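PDB 4TQJ: lectin 2 from Agrocybe aegerita, which specifically recognises non-reducing terminal N-acetylglucosamine on glycans. Local coordinates for residues A[73-76]-A[81-84]; A[99-104]-A[129-134]; A[45-50]-A[95-100]. The protein carries 1 engineered substitution. All blocks are in the same frame, centred on the assembly; numbering follows the deposited sequence.

Contact 1 (A[73-76]-A[81-84]); sequences DIVG and GVYV
Asp73 opens the pairing with its methylene: CB lies 4.0 Å from Val84 CG1. The carboxylate is spent elsewhere, OD1 taking the backbone N-H of Asn87 and OD2 that of Thr66, so the carboxylate links the chain before this strand, at Thr66, with the chain after the hairpin, at Asn87. Ile74 contributes its backbone rather than its side chain, which heads off to the loop residue Phe47. Its carbonyl receives a CA-H...O contact from Val84, with Ile74 O and Val84 CA 3.2 Å apart. Val75 then faces Val84 as an antiparallel non-hydrogen-bonded pair, their CA atoms 4.7 Å apart. The two strands run at 161° to one another and form a beta hairpin, the two middle strands of a four-stranded propeller blade. On the face carrying Val75 and Val84, the closest side-chain meeting is with Val82: Val75 CG1 and Val82 CG1 come to 3.6 Å as the two branches cross obliquely. Both methyls lie anti to their own backbone N (chi1 -175° and -178°), a setting that directs them at each other, while Val75 CG2 has only a longer approach to Val84 CG2. Gly76 ends the segment in a hydrogen-bonded pair with Tyr83, whose N-H and C=O both bond to it. Gly76 N to Tyr83 O and Tyr83 N to Gly76 O each measure 2.9 Å. The phenol of Tyr83 departs on the opposite face, leaving the edge of its ring near Gly76 O, and packs on Met99 of the outer strand.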
ATOM      1  N   ASP A  73       1.990   3.469  12.348  1.00 16.22           N
ATOM      2  CA  ASP A  73       2.816   3.006  13.440  1.00 19.00           C
ATOM      3  C   ASP A  73       1.933   2.492  14.552  1.00 19.80           C
ATOM      4  O   ASP A  73       0.770   2.897  14.656  1.00 17.60           O
ATOM      5  CB  ASP A  73       3.639   4.170  13.978  1.00 18.34           C
ATOM      6  CG  ASP A  73       4.369   4.906  12.883  1.00 21.97           C
ATOM      7  OD1 ASP A  73       5.128   4.247  12.147  1.00 23.38           O
ATOM      8  OD2 ASP A  73       4.166   6.132  12.749  1.00 22.14           O
ATOM      9  N   ILE A  74       2.492   1.616  15.384  1.00 20.92           N
ATOM     10  CA  ILE A  74       1.799   1.113  16.559  1.00 17.72           C
ATOM     11  C   ILE A  74       1.942   2.107  17.684  1.00 21.77           C
ATOM     12  O   ILE A  74       3.051   2.530  18.004  1.00 20.00           O
ATOM     13  CB  ILE A  74       2.405  -0.205  17.045  1.00 23.84           C
ATOM     14  CG1 ILE A  74       2.519  -1.201  15.893  1.00 26.03           C
ATOM     15  CG2 ILE A  74       1.581  -0.775  18.187  1.00 19.41           C
ATOM     16  CD1 ILE A  74       1.213  -1.578  15.297  1.00 24.68           C
ATOM     17  N   VAL A  75       0.819   2.485  18.292  1.00 16.54           N
ATOM     18  CA  VAL A  75       0.845   3.427  19.396  1.00 17.57           C
ATOM     19  C   VAL A  75       0.108   2.848  20.598  1.00 18.56           C
ATOM     20  O   VAL A  75      -1.031   2.390  20.479  1.00 15.76           O
ATOM     21  CB  VAL A  75       0.196   4.763  19.014  1.00 17.95           C
ATOM     22  CG1 VAL A  75       0.352   5.753  20.150  1.00 18.93           C
ATOM     23  CG2 VAL A  75       0.781   5.313  17.712  1.00 17.68           C
ATOM     24  N   GLY A  76       0.771   2.853  21.750  1.00 15.30           N
ATOM     25  CA  GLY A  76       0.188   2.346  22.971  1.00 17.33           C
ATOM     26  C   GLY A  76       0.220   3.392  24.062  1.00 19.64           C
ATOM     27  O   GLY A  76       1.259   4.016  24.299  1.00 23.51           O
ATOM     28  N   GLY A  81       3.328   6.503  30.028  1.00 23.62           N
ATOM     29  CA  GLY A  81       3.208   7.395  28.891  1.00 23.89           C
ATOM     30  C   GLY A  81       2.862   6.674  27.608  1.00 23.43           C
ATOM     31  O   GLY A  81       2.284   5.588  27.622  1.00 22.44           O
ATOM     32  N   VAL A  82       3.232   7.287  26.493  1.00 22.03           N
ATOM     33  CA  VAL A  82       2.904   6.769  25.181  1.00 23.35           C
ATOM     34  C   VAL A  82       4.130   6.163  24.525  1.00 25.96           C
ATOM     35  O   VAL A  82       5.195   6.780  24.495  1.00 24.94           O
ATOM     36  CB  VAL A  82       2.337   7.888  24.297  1.00 26.46           C
ATOM     37  CG1 VAL A  82       1.938   7.346  22.941  1.00 21.75           C
ATOM     38  CG2 VAL A  82       1.154   8.558  25.010  1.00 23.10           C
ATOM     39  N   TYR A  83       3.972   4.940  24.019  1.00 24.53           N
ATOM     40  CA  TYR A  83       5.053   4.205  23.374  1.00 21.92           C
ATOM     41  C   TYR A  83       4.715   3.963  21.913  1.00 25.40           C
ATOM     42  O   TYR A  83       3.578   3.618  21.592  1.00 21.82           O
ATOM     43  CB  TYR A  83       5.252   2.858  24.062  1.00 23.00           C
ATOM     44  CG  TYR A  83       5.544   2.941  25.543  1.00 27.94           C
ATOM     45  CD1 TYR A  83       6.853   2.869  26.017  1.00 33.21           C
ATOM     46  CD2 TYR A  83       4.517   3.075  26.470  1.00 25.56           C
ATOM     47  CE1 TYR A  83       7.133   2.936  27.369  1.00 26.34           C
ATOM     48  CE2 TYR A  83       4.788   3.144  27.828  1.00 28.77           C
ATOM     49  CZ  TYR A  83       6.099   3.073  28.271  1.00 34.50           C
ATOM     50  OH  TYR A  83       6.375   3.135  29.622  1.00 33.21           O
ATOM     51  N   VAL A  84       5.701   4.124  21.030  1.00 24.40           N
ATOM     52  CA  VAL A  84       5.478   3.980  19.601  1.00 21.33           C
ATOM     53  C   VAL A  84       6.430   2.971  18.967  1.00 27.68           C
ATOM     54  O   VAL A  84       7.627   2.983  19.247  1.00 30.60           O
ATOM     55  CB  VAL A  84       5.667   5.331  18.863  1.00 23.85           C
ATOM     56  CG1 VAL A  84       5.514   5.147  17.354  1.00 25.06           C
ATOM     57  CG2 VAL A  84       4.698   6.380  19.386  1.00 24.50           C
TER

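Contact 2 (A[99-104]-A[129-134]); sequences MVIANF and ADIIGF
This is an apolar contact between two successive blades of the propeller, in which Ile101, at the end of the outermost strand of one blade, and Phe104, three residues beyond it, close on Ile131 and Gly133 in strand 130-134 of the next. No hydrogen bond crosses it. Its centre is a CH-pi contact: CG2 of Ile131 sits over one face of the Phe104 ring, 3.5 Å from the ring centroid and only 11° off the normal. The methyl is therefore shared by all six ring carbons, with Phe104 CE2 the nearest to Ile131 CG2 at 3.5 Å. It reaches that place because CG2 is anti to the backbone N of Ile131, while CG1 stands beside the backbone N (chi1 -59°) and carries CD1 toward Ile101. There the two isoleucine chains lie alongside, pointing opposite ways, with Ile101 CG2 3.9 Å from Ile131 CD1. Further along the same strand, Gly133 has no side chain to hold the ring off, and Phe104 CE1 comes to 3.9 Å from Gly133 N, approaching it obliquely. Phe104, two residues after Ala102, the centre of an inverse gamma turn, has left-handed backbone angles, and its CB points toward strand 130-134. Its carbonyl is held by Arg118 NH1, and its ring also meets that of Trp111, with the planes about 40° apart. Strands 82-85 and 139-142 close the neighbourhood, the first placing Val82 against Ile101 and Phe104, the second bringing Leu140 and Ser142 to Phe104.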
ATOM      1  N   MET A  99       9.428   5.186  23.905  1.00 30.06           N
ATOM      2  CA  MET A  99       8.522   6.042  24.667  1.00 32.05           C
ATOM      3  C   MET A  99       8.688   7.498  24.244  1.00 31.17           C
ATOM      4  O   MET A  99       9.739   8.098  24.457  1.00 32.45           O
ATOM      5  CB  MET A  99       8.757   5.894  26.173  1.00 27.84           C
ATOM      6  CG  MET A  99       7.876   6.792  27.026  1.00 30.04           C
ATOM      7  SD  MET A  99       8.309   6.724  28.778  1.00 43.00           S
ATOM      8  CE  MET A  99      10.047   7.142  28.696  1.00 35.56           C
ATOM      9  N   VAL A 100       7.637   8.061  23.656  1.00 30.28           N
ATOM     10  CA  VAL A 100       7.708   9.382  23.033  1.00 26.45           C
ATOM     11  C   VAL A 100       7.185  10.509  23.925  1.00 21.83           C
ATOM     12  O   VAL A 100       7.374  11.681  23.610  1.00 31.85           O
ATOM     13  CB  VAL A 100       6.951   9.395  21.684  1.00 26.90           C
ATOM     14  CG1 VAL A 100       7.504   8.333  20.762  1.00 29.37           C
ATOM     15  CG2 VAL A 100       5.451   9.176  21.902  1.00 24.09           C
ATOM     16  N   ILE A 101       6.528  10.168  25.030  1.00 23.16           N
ATOM     17  CA  ILE A 101       6.036  11.193  25.949  1.00 23.31           C
ATOM     18  C   ILE A 101       5.554  10.635  27.288  1.00 27.77           C
ATOM     19  O   ILE A 101       4.904   9.580  27.358  1.00 28.43           O
ATOM     20  CB  ILE A 101       4.922  12.084  25.305  1.00 29.70           C
ATOM     21  CG1 ILE A 101       4.661  13.337  26.145  1.00 25.23           C
ATOM     22  CG2 ILE A 101       3.624  11.306  25.114  1.00 25.82           C
ATOM     23  CD1 ILE A 101       3.800  14.363  25.448  1.00 24.06           C
ATOM     24  N   ALA A 102       5.882  11.364  28.349  1.00 23.66           N
ATOM     25  CA  ALA A 102       5.487  11.007  29.700  1.00 28.51           C
ATOM     26  C   ALA A 102       4.149  11.644  30.091  1.00 27.14           C
ATOM     27  O   ALA A 102       4.048  12.328  31.104  1.00 22.88           O
ATOM     28  CB  ALA A 102       6.586  11.402  30.694  1.00 33.03           C
ATOM     29  N   ASN A 103       3.118  11.399  29.285  1.00 27.02           N
ATOM     30  CA  ASN A 103       1.773  11.893  29.572  1.00 25.75           C
ATOM     31  C   ASN A 103       0.729  10.945  28.967  1.00 20.08           C
ATOM     32  O   ASN A 103       1.088  10.020  28.239  1.00 21.34           O
ATOM     33  CB  ASN A 103       1.575  13.304  29.002  1.00 27.07           C
ATOM     34  CG  ASN A 103       2.402  14.362  29.723  1.00 27.73           C
ATOM     35  OD1 ASN A 103       3.551  14.609  29.374  1.00 29.47           O
ATOM     36  ND2 ASN A 103       1.807  15.003  30.718  1.00 28.11           N
ATOM     37  N   PHE A 104      -0.546  11.181  29.262  1.00 20.79           N
ATOM     38  CA  PHE A 104      -1.642  10.393  28.679  1.00 22.00           C
ATOM     39  C   PHE A 104      -1.575   8.925  29.095  1.00 22.07           C
ATOM     40  O   PHE A 104      -2.079   8.042  28.396  1.00 20.95           O
ATOM     41  CB  PHE A 104      -1.653  10.508  27.148  1.00 15.88           C
ATOM     42  CG  PHE A 104      -1.859  11.921  26.640  1.00 20.26           C
ATOM     43  CD1 PHE A 104      -3.121  12.502  26.631  1.00 18.69           C
ATOM     44  CD2 PHE A 104      -0.794  12.656  26.159  1.00 22.07           C
ATOM     45  CE1 PHE A 104      -3.300  13.809  26.163  1.00 19.81           C
ATOM     46  CE2 PHE A 104      -0.969  13.950  25.689  1.00 18.44           C
ATOM     47  CZ  PHE A 104      -2.216  14.524  25.689  1.00 20.03           C
ATOM     48  N   ALA A 129       0.156  12.517  13.162  1.00 18.22           N
ATOM     49  CA  ALA A 129      -0.894  12.561  14.181  1.00 17.91           C
ATOM     50  C   ALA A 129      -0.472  13.232  15.484  1.00 19.61           C
ATOM     51  O   ALA A 129       0.520  12.841  16.099  1.00 22.38           O
ATOM     52  CB  ALA A 129      -1.393  11.156  14.468  1.00 20.07           C
ATOM     53  N   ASP A 130      -1.235  14.233  15.910  1.00 17.54           N
ATOM     54  CA  ASP A 130      -1.107  14.762  17.264  1.00 18.91           C
ATOM     55  C   ASP A 130      -1.805  13.834  18.257  1.00 20.29           C
ATOM     56  O   ASP A 130      -2.629  12.992  17.881  1.00 17.19           O
ATOM     57  CB  ASP A 130      -1.733  16.161  17.368  1.00 20.55           C
ATOM     58  CG  ASP A 130      -0.945  17.220  16.615  1.00 22.58           C
ATOM     59  OD1 ASP A 130       0.042  16.857  15.946  1.00 20.42           O
ATOM     60  OD2 ASP A 130      -1.335  18.416  16.676  1.00 22.64           O
ATOM     61  N   ILE A 131      -1.486  13.997  19.531  1.00 18.03           N
ATOM     62  CA  ILE A 131      -2.181  13.276  20.572  1.00 16.85           C
ATOM     63  C   ILE A 131      -3.268  14.188  21.104  1.00 22.74           C
ATOM     64  O   ILE A 131      -3.005  15.334  21.491  1.00 16.61           O
ATOM     65  CB  ILE A 131      -1.247  12.899  21.719  1.00 18.27           C
ATOM     66  CG1 ILE A 131      -0.103  12.024  21.208  1.00 18.53           C
ATOM     67  CG2 ILE A 131      -2.024  12.190  22.806  1.00 17.49           C
ATOM     68  CD1 ILE A 131       1.010  11.855  22.222  1.00 20.09           C
ATOM     69  N   ILE A 132      -4.500  13.699  21.082  1.00 17.07           N
ATOM     70  CA  ILE A 132      -5.604  14.468  21.630  1.00 18.16           C
ATOM     71  C   ILE A 132      -6.369  13.626  22.629  1.00 19.41           C
ATOM     72  O   ILE A 132      -6.843  12.536  22.316  1.00 19.20           O
ATOM     73  CB  ILE A 132      -6.520  15.051  20.514  1.00 17.80           C
ATOM     74  CG1 ILE A 132      -7.759  15.729  21.104  1.00 18.94           C
ATOM     75  CG2 ILE A 132      -6.918  14.001  19.510  1.00 20.92           C
ATOM     76  CD1 ILE A 132      -8.419  16.672  20.091  1.00 21.22           C
ATOM     77  N   GLY A 133      -6.469  14.124  23.852  1.00 17.89           N
ATOM     78  CA  GLY A 133      -7.134  13.372  24.896  1.00 19.00           C
ATOM     79  C   GLY A 133      -8.233  14.170  25.548  1.00 17.85           C
ATOM     80  O   GLY A 133      -8.063  15.345  25.848  1.00 19.20           O
ATOM     81  N   PHE A 134      -9.372  13.528  25.755  1.00 17.13           N
ATOM     82  CA  PHE A 134     -10.481  14.153  26.465  1.00 17.84           C
ATOM     83  C   PHE A 134     -10.338  13.774  27.928  1.00 17.07           C
ATOM     84  O   PHE A 134     -10.794  12.715  28.350  1.00 16.46           O
ATOM     85  CB  PHE A 134     -11.820  13.686  25.891  1.00 14.21           C
ATOM     86  CG  PHE A 134     -12.124  14.256  24.516  1.00 17.14           C
ATOM     87  CD1 PHE A 134     -12.849  15.436  24.384  1.00 18.70           C
ATOM     88  CD2 PHE A 134     -11.674  13.623  23.363  1.00 14.72           C
ATOM     89  CE1 PHE A 134     -13.124  15.976  23.120  1.00 14.38           C
ATOM     90  CE2 PHE A 134     -11.949  14.159  22.093  1.00 13.66           C
ATOM     91  CZ  PHE A 134     -12.672  15.325  21.974  1.00 13.11           C
TER

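Contact 3 (A[45-50]-A[95-100]); sequences KNFAQN and DPPKMV
Phe47 and Pro97 make the tight end of this contact, Phe47 CZ reaching Pro97 CB at 3.6 Å. The ring end lies alongside the proline, set obliquely to it, with CB and CG both near CE2 and CZ. Asn46 covers another part of the same pyrrolidine: its side chain runs roughly perpendicular to that of Pro97, with Asn46 ND2 3.6 Å from Pro97 CD. The amide is fixed from its other end, since Asn46 OD1 accepts from Phe47 N at 2.7 Å, in the carbonyl plane on a lone pair, and also from Trp54 NE1. Segment 45-50 leaves strand 41-44, the edge of one propeller blade, and Phe47 and Ala48 form a G1 beta bulge opposite Ala51; Pro97 leads into strand 98-101 of the following blade. Toward solvent the fit is looser and polar. Asp95, with CG anti to its backbone N (chi1 178°), extends OD2 to Lys45 N at 3.0 Å in a fairly straight bond (165°), although the donor stands well above the carboxylate plane. The Lys45 chain turns off from Asp95, and NZ stays 6.0 Å from Asp95 OD2, so a backbone bond rather than a salt bridge joins the two residues.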
ATOM      1  N   LYS A  45       6.816  -7.939  19.655  1.00 20.38           N
ATOM      2  CA  LYS A  45       6.581  -8.678  20.891  1.00 22.87           C
ATOM      3  C   LYS A  45       6.386  -7.719  22.051  1.00 24.99           C
ATOM      4  O   LYS A  45       7.239  -7.598  22.936  1.00 25.24           O
ATOM      5  CB  LYS A  45       7.736  -9.642  21.181  1.00 27.26           C
ATOM      6  CG  LYS A  45       7.766 -10.851  20.249  1.00 33.68           C
ATOM      7  CD  LYS A  45       9.022 -11.695  20.445  1.00 41.31           C
ATOM      8  CE  LYS A  45       8.917 -13.026  19.704  1.00 43.93           C
ATOM      9  NZ  LYS A  45       8.601 -12.859  18.259  1.00 39.18           N
ATOM     10  N   ASN A  46       5.257  -7.028  22.032  1.00 19.83           N
ATOM     11  CA  ASN A  46       4.938  -6.045  23.041  1.00 20.85           C
ATOM     12  C   ASN A  46       3.491  -5.590  22.811  1.00 22.50           C
ATOM     13  O   ASN A  46       2.817  -6.129  21.943  1.00 16.11           O
ATOM     14  CB  ASN A  46       5.922  -4.876  22.957  1.00 23.17           C
ATOM     15  CG  ASN A  46       6.153  -4.207  24.306  1.00 25.17           C
ATOM     16  OD1 ASN A  46       5.214  -3.967  25.062  1.00 22.96           O
ATOM     17  ND2 ASN A  46       7.415  -3.907  24.615  1.00 25.65           N
ATOM     18  N   PHE A  47       3.010  -4.627  23.591  1.00 18.83           N
ATOM     19  CA  PHE A  47       1.638  -4.146  23.438  1.00 21.48           C
ATOM     20  C   PHE A  47       0.605  -5.256  23.624  1.00 17.28           C
ATOM     21  O   PHE A  47      -0.460  -5.218  23.022  1.00 19.07           O
ATOM     22  CB  PHE A  47       1.445  -3.538  22.051  1.00 17.44           C
ATOM     23  CG  PHE A  47       2.325  -2.362  21.780  1.00 21.37           C
ATOM     24  CD1 PHE A  47       2.059  -1.134  22.367  1.00 20.75           C
ATOM     25  CD2 PHE A  47       3.412  -2.473  20.923  1.00 19.38           C
ATOM     26  CE1 PHE A  47       2.867  -0.033  22.107  1.00 19.02           C
ATOM     27  CE2 PHE A  47       4.222  -1.382  20.666  1.00 21.11           C
ATOM     28  CZ  PHE A  47       3.948  -0.161  21.256  1.00 22.57           C
ATOM     29  N   ALA A  48       0.909  -6.232  24.470  1.00 20.65           N
ATOM     30  CA  ALA A  48       0.088  -7.433  24.549  1.00 18.75           C
ATOM     31  C   ALA A  48      -0.189  -7.901  25.981  1.00 21.08           C
ATOM     32  O   ALA A  48       0.545  -7.561  26.914  1.00 20.12           O
ATOM     33  CB  ALA A  48       0.740  -8.552  23.741  1.00 19.10           C
ATOM     34  N   GLN A  49      -1.253  -8.688  26.134  1.00 18.94           N
ATOM     35  CA  GLN A  49      -1.639  -9.271  27.414  1.00 20.02           C
ATOM     36  C   GLN A  49      -0.458 -10.004  28.046  1.00 23.02           C
ATOM     37  O   GLN A  49      -0.199  -9.884  29.244  1.00 20.24           O
ATOM     38  CB  GLN A  49      -2.783 -10.272  27.206  1.00 20.62           C
ATOM     39  CG  GLN A  49      -3.315 -10.900  28.488  1.00 24.00           C
ATOM     40  CD  GLN A  49      -4.193  -9.950  29.279  1.00 23.96           C
ATOM     41  OE1 GLN A  49      -4.605  -8.905  28.779  1.00 23.77           O
ATOM     42  NE2 GLN A  49      -4.493 -10.315  30.517  1.00 23.93           N
ATOM     43  N   ASN A  50       0.259 -10.765  27.226  1.00 22.93           N
ATOM     44  CA  ASN A  50       1.376 -11.566  27.715  1.00 23.04           C
ATOM     45  C   ASN A  50       2.731 -11.111  27.192  1.00 24.79           C
ATOM     46  O   ASN A  50       3.686 -11.882  27.186  1.00 27.03           O
ATOM     47  CB  ASN A  50       1.143 -13.045  27.408  1.00 22.00           C
ATOM     48  CG  ASN A  50      -0.153 -13.550  27.995  1.00 25.75           C
ATOM     49  OD1 ASN A  50      -0.520 -13.177  29.110  1.00 24.51           O
ATOM     50  ND2 ASN A  50      -0.867 -14.389  27.243  1.00 29.23           N
ATOM     51  N   ASP A  95      10.938  -2.792  17.305  1.00 33.43           N
ATOM     52  CA  ASP A  95      10.715  -3.583  18.509  1.00 31.88           C
ATOM     53  C   ASP A  95      12.060  -3.763  19.200  1.00 31.85           C
ATOM     54  O   ASP A  95      12.981  -4.334  18.614  1.00 31.97           O
ATOM     55  CB  ASP A  95      10.106  -4.945  18.131  1.00 34.50           C
ATOM     56  CG  ASP A  95       9.888  -5.852  19.334  1.00 31.65           C
ATOM     57  OD1 ASP A  95       9.910  -5.342  20.475  1.00 34.64           O
ATOM     58  OD2 ASP A  95       9.682  -7.074  19.137  1.00 29.49           O
ATOM     59  N   PRO A  96      12.183  -3.290  20.450  1.00 31.21           N
ATOM     60  CA  PRO A  96      11.120  -2.712  21.284  1.00 34.89           C
ATOM     61  C   PRO A  96      10.692  -1.320  20.830  1.00 34.58           C
ATOM     62  O   PRO A  96      11.439  -0.645  20.116  1.00 31.01           O
ATOM     63  CB  PRO A  96      11.770  -2.632  22.671  1.00 32.66           C
ATOM     64  CG  PRO A  96      13.213  -2.478  22.393  1.00 33.80           C
ATOM     65  CD  PRO A  96      13.482  -3.286  21.142  1.00 31.76           C
ATOM     66  N   PRO A  97       9.491  -0.891  21.247  1.00 34.18           N
ATOM     67  CA  PRO A  97       8.979   0.434  20.889  1.00 32.54           C
ATOM     68  C   PRO A  97       9.693   1.528  21.685  1.00 31.78           C
ATOM     69  O   PRO A  97      10.379   1.224  22.658  1.00 35.93           O
ATOM     70  CB  PRO A  97       7.509   0.351  21.290  1.00 32.52           C
ATOM     71  CG  PRO A  97       7.493  -0.613  22.427  1.00 33.07           C
ATOM     72  CD  PRO A  97       8.558  -1.630  22.116  1.00 32.46           C
ATOM     73  N   LYS A  98       9.528   2.781  21.273  1.00 34.52           N
ATOM     74  CA  LYS A  98      10.157   3.910  21.958  1.00 34.50           C
ATOM     75  C   LYS A  98       9.121   4.776  22.677  1.00 32.27           C
ATOM     76  O   LYS A  98       8.064   5.069  22.127  1.00 30.91           O
ATOM     77  CB  LYS A  98      10.935   4.757  20.950  1.00 38.11           C
ATOM     78  CG  LYS A  98      11.758   5.879  21.566  1.00 44.21           C
ATOM     79  CD  LYS A  98      12.479   6.673  20.485  1.00 44.87           C
ATOM     80  CE  LYS A  98      13.220   7.873  21.070  1.00 52.32           C
ATOM     81  NZ  LYS A  98      13.764   8.752  19.994  1.00 53.48           N
ATOM     82  N   MET A  99       9.428   5.186  23.905  1.00 30.06           N
ATOM     83  CA  MET A  99       8.522   6.042  24.667  1.00 32.05           C
ATOM     84  C   MET A  99       8.688   7.498  24.244  1.00 31.17           C
ATOM     85  O   MET A  99       9.739   8.098  24.457  1.00 32.45           O
ATOM     86  CB  MET A  99       8.757   5.894  26.173  1.00 27.84           C
ATOM     87  CG  MET A  99       7.876   6.792  27.026  1.00 30.04           C
ATOM     88  SD  MET A  99       8.309   6.724  28.778  1.00 43.00           S
ATOM     89  CE  MET A  99      10.047   7.142  28.696  1.00 35.56           C
ATOM     90  N   VAL A 100       7.637   8.061  23.656  1.00 30.28           N
ATOM     91  CA  VAL A 100       7.708   9.382  23.033  1.00 26.45           C
ATOM     92  C   VAL A 100       7.185  10.509  23.925  1.00 21.83           C
ATOM     93  O   VAL A 100       7.374  11.681  23.610  1.00 31.85           O
ATOM     94  CB  VAL A 100       6.951   9.395  21.684  1.00 26.90           C
ATOM     95  CG1 VAL A 100       7.504   8.333  20.762  1.00 29.37           C
ATOM     96  CG2 VAL A 100       5.451   9.176  21.902  1.00 24.09           C
TER

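Contact 1 is the hairpin within one blade, and contacts 2 and 3 join that blade to its neighbours on either side in sequence. Strand 98-101 connects them: the segments of contacts 2 and 3 overlap at Met99 and Val100, though neither residue touches across either contact. The centres of these two lie about 16 Å apart, while that of contact 1 is about 9 Å from contact 2 and 8 Å from contact 3. Probable hydrogen bonds between Val82 O and Val100 N (2.9 Å) and between Val84 N and Lys98 O (2.8 Å) dock this strand on the hairpin. The blade junctions also repeat a pattern, Phe47 with Trp54 and Arg61 in one, Phe104 with Trp111 and Arg118 in the other.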